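Hypothetical protein PH1566 (PDB 2E3U) is an archaeal Dim2p with two KH domains that probably binds RNA and acts in pre-ribosomal RNA processing. Local coordinates at residues G53-K56 with K57-K61; K92-D95 with I96-I100; S196-R199 with Y200-R203; R151-I154 with E155-G159. One frame throughout, in Å; residues are numbered along the deposited sequence.

Interaction 1: residues G53-K56 with K57-K61; sequences GQTK and KEIEK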
loop_
_atom_site.group_PDB
_atom_site.type_symbol
_atom_site.label_atom_id
_atom_site.label_comp_id
_atom_site.label_asym_id
_atom_site.label_seq_id
_atom_site.Cartn_x
_atom_site.Cartn_y
_atom_site.Cartn_z
ATOM N N GLY A 53 -10.510 17.348 6.771
ATOM C CA GLY A 53 -9.768 17.329 5.511
ATOM C C GLY A 53 -8.259 17.418 5.645
ATOM O O GLY A 53 -7.563 17.617 4.659
ATOM N N GLN A 54 -7.756 17.250 6.862
ATOM C CA GLN A 54 -6.343 17.482 7.158
ATOM C C GLN A 54 -5.408 16.541 6.404
ATOM O O GLN A 54 -4.340 16.977 5.965
ATOM C CB GLN A 54 -6.080 17.374 8.660
ATOM C CG GLN A 54 -5.371 18.575 9.288
ATOM C CD GLN A 54 -6.327 19.691 9.680
ATOM O OE1 GLN A 54 -6.775 20.457 8.827
ATOM N NE2 GLN A 54 -6.629 19.802 10.975
ATOM N N THR A 55 -5.805 15.275 6.246
ATOM C CA THR A 55 -4.983 14.276 5.556
ATOM C C THR A 55 -4.999 14.536 4.038
ATOM O O THR A 55 -3.932 14.685 3.434
ATOM C CB THR A 55 -5.413 12.832 5.908
ATOM O OG1 THR A 55 -5.344 12.655 7.330
ATOM C CG2 THR A 55 -4.545 11.775 5.211
ATOM N N LYS A 56 -6.199 14.603 3.449
ATOM C CA LYS A 56 -6.379 15.033 2.050
ATOM C C LYS A 56 -5.490 16.233 1.706
ATOM O O LYS A 56 -4.744 16.183 0.721
ATOM C CB LYS A 56 -7.835 15.420 1.736
ATOM C CG LYS A 56 -8.145 15.425 0.200
ATOM C CD LYS A 56 -9.481 16.101 -0.163
ATOM C CE LYS A 56 -9.237 17.521 -0.578
ATOM N NZ LYS A 56 -10.331 18.043 -1.373
ATOM N N LYS A 57 -5.579 17.288 2.515
ATOM C CA LYS A 57 -4.757 18.483 2.319
ATOM C C LYS A 57 -3.264 18.276 2.528
ATOM O O LYS A 57 -2.457 19.001 1.943
ATOM C CB LYS A 57 -5.220 19.643 3.198
ATOM C CG LYS A 57 -6.372 20.403 2.619
ATOM C CD LYS A 57 -5.935 21.490 1.612
ATOM C CE LYS A 57 -6.954 22.650 1.594
ATOM N NZ LYS A 57 -6.397 23.922 1.016
ATOM N N GLU A 58 -2.896 17.314 3.368
ATOM C CA GLU A 58 -1.498 16.984 3.534
ATOM C C GLU A 58 -0.949 16.325 2.291
ATOM O O GLU A 58 0.161 16.611 1.882
ATOM C CB GLU A 58 -1.253 16.097 4.774
ATOM C CG GLU A 58 -0.567 16.799 5.896
ATOM C CD GLU A 58 0.853 17.222 5.539
ATOM O OE1 GLU A 58 1.431 16.627 4.613
ATOM O OE2 GLU A 58 1.391 18.145 6.185
ATOM N N ILE A 59 -1.722 15.421 1.706
ATOM C CA ILE A 59 -1.365 14.837 0.396
ATOM C C ILE A 59 -1.282 15.871 -0.727
ATOM O O ILE A 59 -0.315 15.880 -1.491
ATOM C CB ILE A 59 -2.298 13.653 -0.017
ATOM C CG1 ILE A 59 -2.381 12.600 1.099
ATOM C CG2 ILE A 59 -1.812 13.035 -1.351
ATOM C CD1 ILE A 59 -3.655 11.702 1.042
ATOM N N GLU A 60 -2.283 16.741 -0.839
ATOM C CA GLU A 60 -2.213 17.839 -1.801
ATOM C C GLU A 60 -0.959 18.708 -1.686
ATOM O O GLU A 60 -0.355 19.062 -2.704
ATOM C CB GLU A 60 -3.462 18.706 -1.701
ATOM C CG GLU A 60 -4.683 17.933 -2.121
ATOM C CD GLU A 60 -5.935 18.705 -1.977
ATOM O OE1 GLU A 60 -6.002 19.576 -1.096
ATOM O OE2 GLU A 60 -6.852 18.432 -2.751
ATOM N N LYS A 61 -0.578 19.042 -0.453
ATOM C CA LYS A 61 0.544 19.927 -0.184
ATOM C C LYS A 61 1.900 19.261 -0.516
ATOM O O LYS A 61 2.776 19.882 -1.121
ATOM C CB LYS A 61 0.478 20.406 1.273
ATOM C CG LYS A 61 1.791 20.966 1.835
ATOM C CD LYS A 61 1.669 21.658 3.195
ATOM C CE LYS A 61 3.074 21.797 3.806
ATOM N NZ LYS A 61 3.199 22.869 4.869
#

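Interaction 2: residues K92-D95 with I96-I100; sequences KARD and IVLAI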
loop_
_atom_site.group_PDB
_atom_site.type_symbol
_atom_site.label_atom_id
_atom_site.label_comp_id
_atom_site.label_asym_id
_atom_site.label_seq_id
_atom_site.Cartn_x
_atom_site.Cartn_y
_atom_site.Cartn_z
ATOM N N LYS A 92 2.379 9.479 -7.843
ATOM C CA LYS A 92 2.714 9.268 -6.463
ATOM C C LYS A 92 1.565 9.614 -5.536
ATOM O O LYS A 92 1.307 8.891 -4.562
ATOM C CB LYS A 92 3.998 10.054 -6.104
ATOM C CG LYS A 92 5.322 9.300 -6.471
ATOM C CD LYS A 92 6.543 10.123 -5.998
ATOM C CE LYS A 92 7.866 9.406 -6.210
ATOM N NZ LYS A 92 7.861 7.960 -5.804
ATOM N N ALA A 93 0.884 10.729 -5.814
ATOM C CA ALA A 93 -0.340 11.038 -5.084
ATOM C C ALA A 93 -1.392 9.949 -5.297
ATOM O O ALA A 93 -2.070 9.569 -4.361
ATOM C CB ALA A 93 -0.905 12.426 -5.470
ATOM N N ARG A 94 -1.521 9.448 -6.526
ATOM C CA ARG A 94 -2.495 8.416 -6.796
ATOM C C ARG A 94 -2.189 7.138 -5.992
ATOM O O ARG A 94 -3.086 6.500 -5.422
ATOM C CB ARG A 94 -2.507 8.087 -8.298
ATOM C CG ARG A 94 -3.358 6.833 -8.618
ATOM C CD ARG A 94 -2.892 6.091 -9.847
ATOM N NE ARG A 94 -1.530 5.622 -9.716
ATOM C CZ ARG A 94 -0.670 5.526 -10.734
ATOM N NH1 ARG A 94 -1.028 5.896 -11.943
ATOM N NH2 ARG A 94 0.565 5.062 -10.534
ATOM N N ASP A 95 -0.903 6.777 -5.959
ATOM C CA ASP A 95 -0.437 5.589 -5.289
ATOM C C ASP A 95 -0.591 5.718 -3.773
ATOM O O ASP A 95 -0.896 4.747 -3.113
ATOM C CB ASP A 95 1.011 5.301 -5.683
ATOM C CG ASP A 95 1.135 4.808 -7.105
ATOM O OD1 ASP A 95 0.105 4.523 -7.778
ATOM O OD2 ASP A 95 2.279 4.693 -7.575
ATOM N N ILE A 96 -0.427 6.913 -3.239
ATOM C CA ILE A 96 -0.687 7.166 -1.824
ATOM C C ILE A 96 -2.151 6.957 -1.477
ATOM O O ILE A 96 -2.466 6.293 -0.477
ATOM C CB ILE A 96 -0.262 8.606 -1.417
ATOM C CG1 ILE A 96 1.253 8.716 -1.448
ATOM C CG2 ILE A 96 -0.845 8.997 -0.032
ATOM C CD1 ILE A 96 1.751 10.190 -1.426
ATOM N N VAL A 97 -3.036 7.555 -2.284
ATOM C CA VAL A 97 -4.479 7.277 -2.235
ATOM C C VAL A 97 -4.823 5.780 -2.276
ATOM O O VAL A 97 -5.611 5.278 -1.426
ATOM C CB VAL A 97 -5.226 7.976 -3.408
ATOM C CG1 VAL A 97 -6.697 7.572 -3.456
ATOM C CG2 VAL A 97 -5.067 9.502 -3.286
ATOM N N LEU A 98 -4.285 5.091 -3.287
ATOM C CA LEU A 98 -4.433 3.620 -3.399
ATOM C C LEU A 98 -3.898 2.830 -2.193
ATOM O O LEU A 98 -4.520 1.855 -1.782
ATOM C CB LEU A 98 -3.724 3.087 -4.656
ATOM C CG LEU A 98 -4.360 3.423 -5.989
ATOM C CD1 LEU A 98 -3.413 2.925 -7.073
ATOM C CD2 LEU A 98 -5.772 2.723 -6.059
ATOM N N ALA A 99 -2.728 3.244 -1.678
ATOM C CA ALA A 99 -2.111 2.640 -0.498
ATOM C C ALA A 99 -3.009 2.804 0.763
ATOM O O ALA A 99 -3.243 1.843 1.481
ATOM C CB ALA A 99 -0.708 3.248 -0.253
ATOM N N ILE A 100 -3.488 4.027 1.017
ATOM C CA ILE A 100 -4.490 4.276 2.064
ATOM C C ILE A 100 -5.763 3.409 1.856
ATOM O O ILE A 100 -6.256 2.772 2.773
ATOM C CB ILE A 100 -4.846 5.796 2.143
ATOM C CG1 ILE A 100 -3.580 6.598 2.493
ATOM C CG2 ILE A 100 -5.992 6.065 3.196
ATOM C CD1 ILE A 100 -3.755 8.138 2.347
#

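Interaction 3: residues S196-R199 with Y200-R203; sequences SVYR and YLER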
loop_
_atom_site.group_PDB
_atom_site.type_symbol
_atom_site.label_atom_id
_atom_site.label_comp_id
_atom_site.label_asym_id
_atom_site.label_seq_id
_atom_site.Cartn_x
_atom_site.Cartn_y
_atom_site.Cartn_z
ATOM N N SER A 196 11.320 -22.255 6.806
ATOM C CA SER A 196 11.754 -22.060 5.432
ATOM C C SER A 196 11.648 -20.579 5.008
ATOM O O SER A 196 12.559 -20.053 4.357
ATOM C CB SER A 196 10.992 -22.968 4.476
ATOM O OG SER A 196 9.643 -22.596 4.422
ATOM N N VAL A 197 10.552 -19.911 5.370
ATOM C CA VAL A 197 10.363 -18.520 4.953
ATOM C C VAL A 197 11.360 -17.612 5.654
ATOM O O VAL A 197 11.948 -16.742 5.027
ATOM C CB VAL A 197 8.882 -18.022 5.147
ATOM C CG1 VAL A 197 8.765 -16.529 4.858
ATOM C CG2 VAL A 197 7.960 -18.823 4.258
ATOM N N TYR A 198 11.574 -17.848 6.938
ATOM C CA TYR A 198 12.517 -17.065 7.727
ATOM C C TYR A 198 13.981 -17.253 7.265
ATOM O O TYR A 198 14.785 -16.296 7.278
ATOM C CB TYR A 198 12.359 -17.369 9.224
ATOM C CG TYR A 198 11.009 -17.023 9.850
ATOM C CD1 TYR A 198 10.559 -17.688 11.006
ATOM C CD2 TYR A 198 10.189 -16.036 9.310
ATOM C CE1 TYR A 198 9.328 -17.383 11.593
ATOM C CE2 TYR A 198 8.957 -15.710 9.896
ATOM C CZ TYR A 198 8.529 -16.384 11.044
ATOM O OH TYR A 198 7.290 -16.039 11.628
ATOM N N ARG A 199 14.331 -18.474 6.877
ATOM C CA ARG A 199 15.645 -18.735 6.312
ATOM C C ARG A 199 15.817 -18.067 4.938
ATOM O O ARG A 199 16.832 -17.443 4.696
ATOM C CB ARG A 199 15.953 -20.239 6.285
ATOM C CG ARG A 199 16.468 -20.790 7.641
ATOM C CD ARG A 199 16.204 -22.272 7.751
ATOM N NE ARG A 199 16.789 -22.977 8.906
ATOM C CZ ARG A 199 16.160 -23.170 10.065
ATOM N NH1 ARG A 199 14.953 -22.654 10.258
ATOM N NH2 ARG A 199 16.735 -23.858 11.041
ATOM N N TYR A 200 14.825 -18.183 4.057
ATOM C CA TYR A 200 14.775 -17.405 2.812
ATOM C C TYR A 200 14.979 -15.896 3.015
ATOM O O TYR A 200 15.744 -15.263 2.280
ATOM C CB TYR A 200 13.465 -17.654 2.018
ATOM C CG TYR A 200 13.216 -16.583 0.950
ATOM C CD1 TYR A 200 13.794 -16.682 -0.312
ATOM C CD2 TYR A 200 12.425 -15.471 1.223
ATOM C CE1 TYR A 200 13.586 -15.702 -1.289
ATOM C CE2 TYR A 200 12.221 -14.471 0.276
ATOM C CZ TYR A 200 12.804 -14.588 -0.971
ATOM O OH TYR A 200 12.605 -13.586 -1.910
ATOM N N LEU A 201 14.288 -15.324 4.004
ATOM C CA LEU A 201 14.423 -13.905 4.312
ATOM C C LEU A 201 15.796 -13.538 4.869
ATOM O O LEU A 201 16.307 -12.449 4.570
ATOM C CB LEU A 201 13.308 -13.411 5.251
ATOM C CG LEU A 201 11.901 -13.294 4.693
ATOM C CD1 LEU A 201 10.865 -13.343 5.805
ATOM C CD2 LEU A 201 11.691 -12.036 3.798
ATOM N N GLU A 202 16.397 -14.419 5.666
ATOM C CA GLU A 202 17.767 -14.178 6.156
ATOM C C GLU A 202 18.739 -14.105 4.992
ATOM O O GLU A 202 19.612 -13.240 4.958
ATOM C CB GLU A 202 18.242 -15.255 7.143
ATOM C CG GLU A 202 18.034 -14.937 8.638
ATOM C CD GLU A 202 18.894 -13.785 9.163
ATOM O OE1 GLU A 202 19.968 -13.505 8.564
ATOM O OE2 GLU A 202 18.498 -13.164 10.188
ATOM N N ARG A 203 18.555 -15.001 4.026
ATOM C CA ARG A 203 19.414 -15.072 2.854
ATOM C C ARG A 203 19.320 -13.811 1.980
ATOM O O ARG A 203 20.296 -13.407 1.340
ATOM C CB ARG A 203 19.144 -16.350 2.050
ATOM C CG ARG A 203 20.120 -17.478 2.361
ATOM C CD ARG A 203 19.606 -18.885 1.913
ATOM N NE ARG A 203 18.804 -18.824 0.689
ATOM C CZ ARG A 203 17.586 -19.341 0.552
ATOM N NH1 ARG A 203 17.025 -19.996 1.557
ATOM N NH2 ARG A 203 16.937 -19.223 -0.606
#

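Interaction 4: residues R151-I154 with E155-G159; sequences RQII and EEMSG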
loop_
_atom_site.group_PDB
_atom_site.type_symbol
_atom_site.label_atom_id
_atom_site.label_comp_id
_atom_site.label_asym_id
_atom_site.label_seq_id
_atom_site.Cartn_x
_atom_site.Cartn_y
_atom_site.Cartn_z
ATOM N N ARG A 151 4.151 -10.648 9.987
ATOM C CA ARG A 151 4.139 -9.497 9.095
ATOM C C ARG A 151 5.251 -8.526 9.512
ATOM O O ARG A 151 5.935 -7.979 8.673
ATOM C CB ARG A 151 2.768 -8.814 9.089
ATOM C CG ARG A 151 2.757 -7.412 8.479
ATOM C CD ARG A 151 1.548 -6.663 9.004
ATOM N NE ARG A 151 1.747 -5.233 9.224
ATOM C CZ ARG A 151 2.493 -4.686 10.191
ATOM N NH1 ARG A 151 2.568 -3.352 10.302
ATOM N NH2 ARG A 151 3.189 -5.437 11.042
ATOM N N GLN A 152 5.438 -8.333 10.812
ATOM C CA GLN A 152 6.618 -7.592 11.301
ATOM C C GLN A 152 7.989 -8.207 10.869
ATOM O O GLN A 152 8.899 -7.489 10.458
ATOM C CB GLN A 152 6.523 -7.503 12.819
ATOM C CG GLN A 152 7.402 -6.475 13.453
ATOM C CD GLN A 152 7.128 -6.282 14.950
ATOM O OE1 GLN A 152 7.970 -5.721 15.649
ATOM N NE2 GLN A 152 5.947 -6.729 15.437
ATOM N N ILE A 153 8.129 -9.531 10.936
ATOM C CA ILE A 153 9.326 -10.184 10.452
ATOM C C ILE A 153 9.564 -9.916 8.930
ATOM O O ILE A 153 10.680 -9.484 8.528
ATOM C CB ILE A 153 9.312 -11.691 10.755
ATOM C CG1 ILE A 153 9.332 -11.904 12.300
ATOM C CG2 ILE A 153 10.488 -12.393 9.977
ATOM C CD1 ILE A 153 9.032 -13.297 12.786
ATOM N N ILE A 154 8.510 -10.115 8.113
ATOM C CA ILE A 154 8.567 -9.774 6.671
ATOM C C ILE A 154 9.026 -8.346 6.430
ATOM O O ILE A 154 9.897 -8.132 5.628
ATOM C CB ILE A 154 7.230 -10.029 5.897
ATOM C CG1 ILE A 154 6.775 -11.473 6.086
ATOM C CG2 ILE A 154 7.400 -9.741 4.389
ATOM C CD1 ILE A 154 5.401 -11.735 5.572
ATOM N N GLU A 155 8.458 -7.369 7.126
ATOM C CA GLU A 155 8.841 -5.978 6.906
ATOM C C GLU A 155 10.292 -5.668 7.319
ATOM O O GLU A 155 11.027 -4.969 6.589
ATOM C CB GLU A 155 7.891 -5.035 7.673
ATOM C CG GLU A 155 6.434 -5.094 7.230
ATOM C CD GLU A 155 5.634 -3.998 7.852
ATOM O OE1 GLU A 155 5.791 -3.788 9.072
ATOM O OE2 GLU A 155 4.847 -3.327 7.140
ATOM N N GLU A 156 10.697 -6.165 8.501
ATOM C CA GLU A 156 12.030 -5.885 9.035
ATOM C C GLU A 156 13.075 -6.423 8.072
ATOM O O GLU A 156 14.004 -5.711 7.702
ATOM C CB GLU A 156 12.224 -6.528 10.420
ATOM C CG GLU A 156 13.615 -6.259 11.027
ATOM C CD GLU A 156 13.854 -4.772 11.261
ATOM O OE1 GLU A 156 14.953 -4.261 10.933
ATOM O OE2 GLU A 156 12.914 -4.101 11.758
ATOM N N MET A 157 12.876 -7.674 7.643
ATOM C CA MET A 157 13.873 -8.400 6.858
ATOM C C MET A 157 13.916 -8.028 5.391
ATOM O O MET A 157 14.990 -7.988 4.810
ATOM C CB MET A 157 13.749 -9.904 7.075
ATOM C CG MET A 157 14.626 -10.331 8.295
ATOM S SD MET A 157 14.632 -12.082 8.428
ATOM C CE MET A 157 15.337 -12.450 10.032
ATOM N N SER A 158 12.763 -7.744 4.802
ATOM C CA SER A 158 12.707 -7.271 3.412
ATOM C C SER A 158 12.931 -5.739 3.268
ATOM O O SER A 158 13.387 -5.303 2.243
ATOM C CB SER A 158 11.352 -7.606 2.800
ATOM O OG SER A 158 10.359 -6.742 3.351
ATOM N N GLY A 159 12.587 -4.951 4.281
ATOM C CA GLY A 159 12.644 -3.488 4.203
ATOM C C GLY A 159 11.385 -2.844 3.568
ATOM O O GLY A 159 11.254 -1.609 3.521
#

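Interaction 1: residues G53-K56 with K57-K61
Lys56 and Glu60 face each other one turn apart in the helix that follows the GXXG loop of a type I KH domain. Gly53, the last glycine of that loop, is the N-cap: a positive phi of 69° suits a residue without a side chain, and its carbonyl opens the helical bonding by accepting Lys57 N at 2.9 Å. Thr55 O and Lys56 O go on to receive Ile59 N and Glu60 N. The lysine chain, its CG anti to the main-chain nitrogen (chi1 -161°) and bent at chi3, crosses the glutamate chain at a slant, and the methylene CE of Lys56 comes to 3.4 Å from OE2 of Glu60. The ammonium lies farther off, Lys56 NZ to Glu60 OE2 measuring 3.8 Å, a long salt bridge. Both polar ends are held by the backbone of Ile67 on strand 65-69, NZ at its carbonyl and OE2 at its N-H. Ile59, apolar as its buried site demands, sets CG1 3.5 Å from Thr55 O. Long, flexible, oppositely charged chains thus suit two roles at once: the pair joins the helix to an edge strand through main-chain bonds, while the ion pair itself probably adds only modest attraction.

Interaction 2: residues K92-D95 with I96-I100
Leu98 brings CD1 to 3.9 Å from OD1 of Asp95 and to 4.2 Å from CG of Arg94, so that one methyl lies against both members of an ion pair on the preceding turn. The pair is tightly made. NE and NH2 of Arg94 grip the neighbouring carboxylate side-on, each 2.8 Å from Asp95 OD1; OD1 lies almost in the guanidinium plane, and the two nitrogens meet it from the same face of the carboxylate, out of the carboxylate plane. OD2 receives NH2 only weakly. A chi1 of -72° puts CG of Asp95 beside its own backbone N, turning the short carboxylate back toward the arginine. An asparagine here would probably cost the guanidinium its nearest negative charge, leaving the weak, long pairing of NH1 with Glu36 and a less firmly held arginine. Below these groups runs the regular bonding of helix 87-101, the third helix of the βααββα type I KH fold: Val97 N reaches Ala93 O almost straight (178°), and Leu98 N reaches Arg94 O at 2.8 Å. Ile96 folds CG1 over the preceding turn, 3.1 Å from Lys92 O, while Val97 CG2 sits 3.2 Å from Ala93 O. Val97 meets Val38 and Val76 of the sheet, while Ile96 turns to Ile59 of helix 54-63 and to Leu113; branched aliphatic chains suit both buried sites. Lys92, buried though charged, has its ammonium taken up by the carbonyls of Leu112 and Asn114, beyond the helix, and the side chain of Arg94 touches Val38 and Ile78.

Interaction 3: residues S196-R199 with Y200-R203
Leu201 lies alongside Val197, the two pointing the same way, with CD1 of the leucine 3.9 Å from CG1 of the valine. They form an i to i+4 apolar pair on helix 194-203, the last helix of the model, which packs on the helical side of the second KH module. CG of Leu201 stands anti to its carbonyl carbon (chi1 -71°), which carries the leucine back along the helix toward the valine. The same methyl also approaches the ring of Tyr198 at its edge, near the ring plane, Leu201 CD1 lying 4.5 Å from CD2 of Tyr198. Aliphatic residues suit this face because it is turned inward: Val197 rests on Ala184 and Lys187 of helix 175-189, and Leu201 on Ile180 of that helix and Met157 of helix 149-158. The turns beneath are regular, Tyr200 N bonding to Ser196 O at 3.0 Å with an angle of 172°. Arg199 is exposed, where charge is readily solvated; Glu202, also exposed, lies at the border and touches Met157. Ser196 instead turns its hydroxyl to the carbonyl of Pro193 near the helix start. The aromatic ring of Tyr200 heads toward Thr183, and its edge faces the Val197 carbonyl, CD2 of the tyrosine 4.0 Å from that oxygen.

Interaction 4: residues R151-I154 with E155-G159
Backbone i to i+4 bonds run from Arg151 O, which accepts Glu155 N at 3.0 Å, through to Gly159 N, though Gly159 itself leaves helical angles with a phi of 84°, a value that glycine meets without strain. Glu155 reaches back to Arg151 but lies over one face of the guanidinium: OE1 of the glutamate is 3.5 Å from NH1 of the arginine, the guanidinium and carboxylate planes turned 45° to each other. No N-H points at that oxygen, so the attraction is one of charges alone. OE2 of Glu155 accepts the N-H of Val162 and forms a salt bridge with Arg108. A leucine in place of Glu155 would probably leave Arg108 without this counter-charge and the Val162 N-H without its acceptor. Ser158 is small enough to fold back at the helix end: a chi1 of 73° sets OG between its backbone N and carbonyl carbon, from where it gives a proton to Ile154 O at 2.7 Å, while Ser158 N bonds the same oxygen from the opposite face; OG also takes the N-H of Ala160. Ile153 CG2 and Met157 SD meet loosely at 4.4 Å. Ile154 and Ser158 pack against helix 175-189, Ile153 lies on Tyr198 of helix 194-203, and Glu155 fastens the helix to strand 161-165.

Overall arrangement
None of the four contacts closes a long loop; each joins successive turns of one helix, and they follow in series without nesting or crossing. From the N terminus come interaction 1, interaction 2, interaction 4 and then interaction 3. The first two belong to the first KH unit, where Ile59 packs against Ile96 and Ile100, joining helix 54-63 to helix 87-101. Interactions 4 and 3 belong to the second and also touch, Leu201 CB lying 3.7 Å from Met157 SD. Interactions 1 and 4 occupy matching helices behind the two GXXG loops, their centres about 29 Å apart on opposite sides of the chain's centre; in both, a glutamate holds a main-chain N-H of an edge strand.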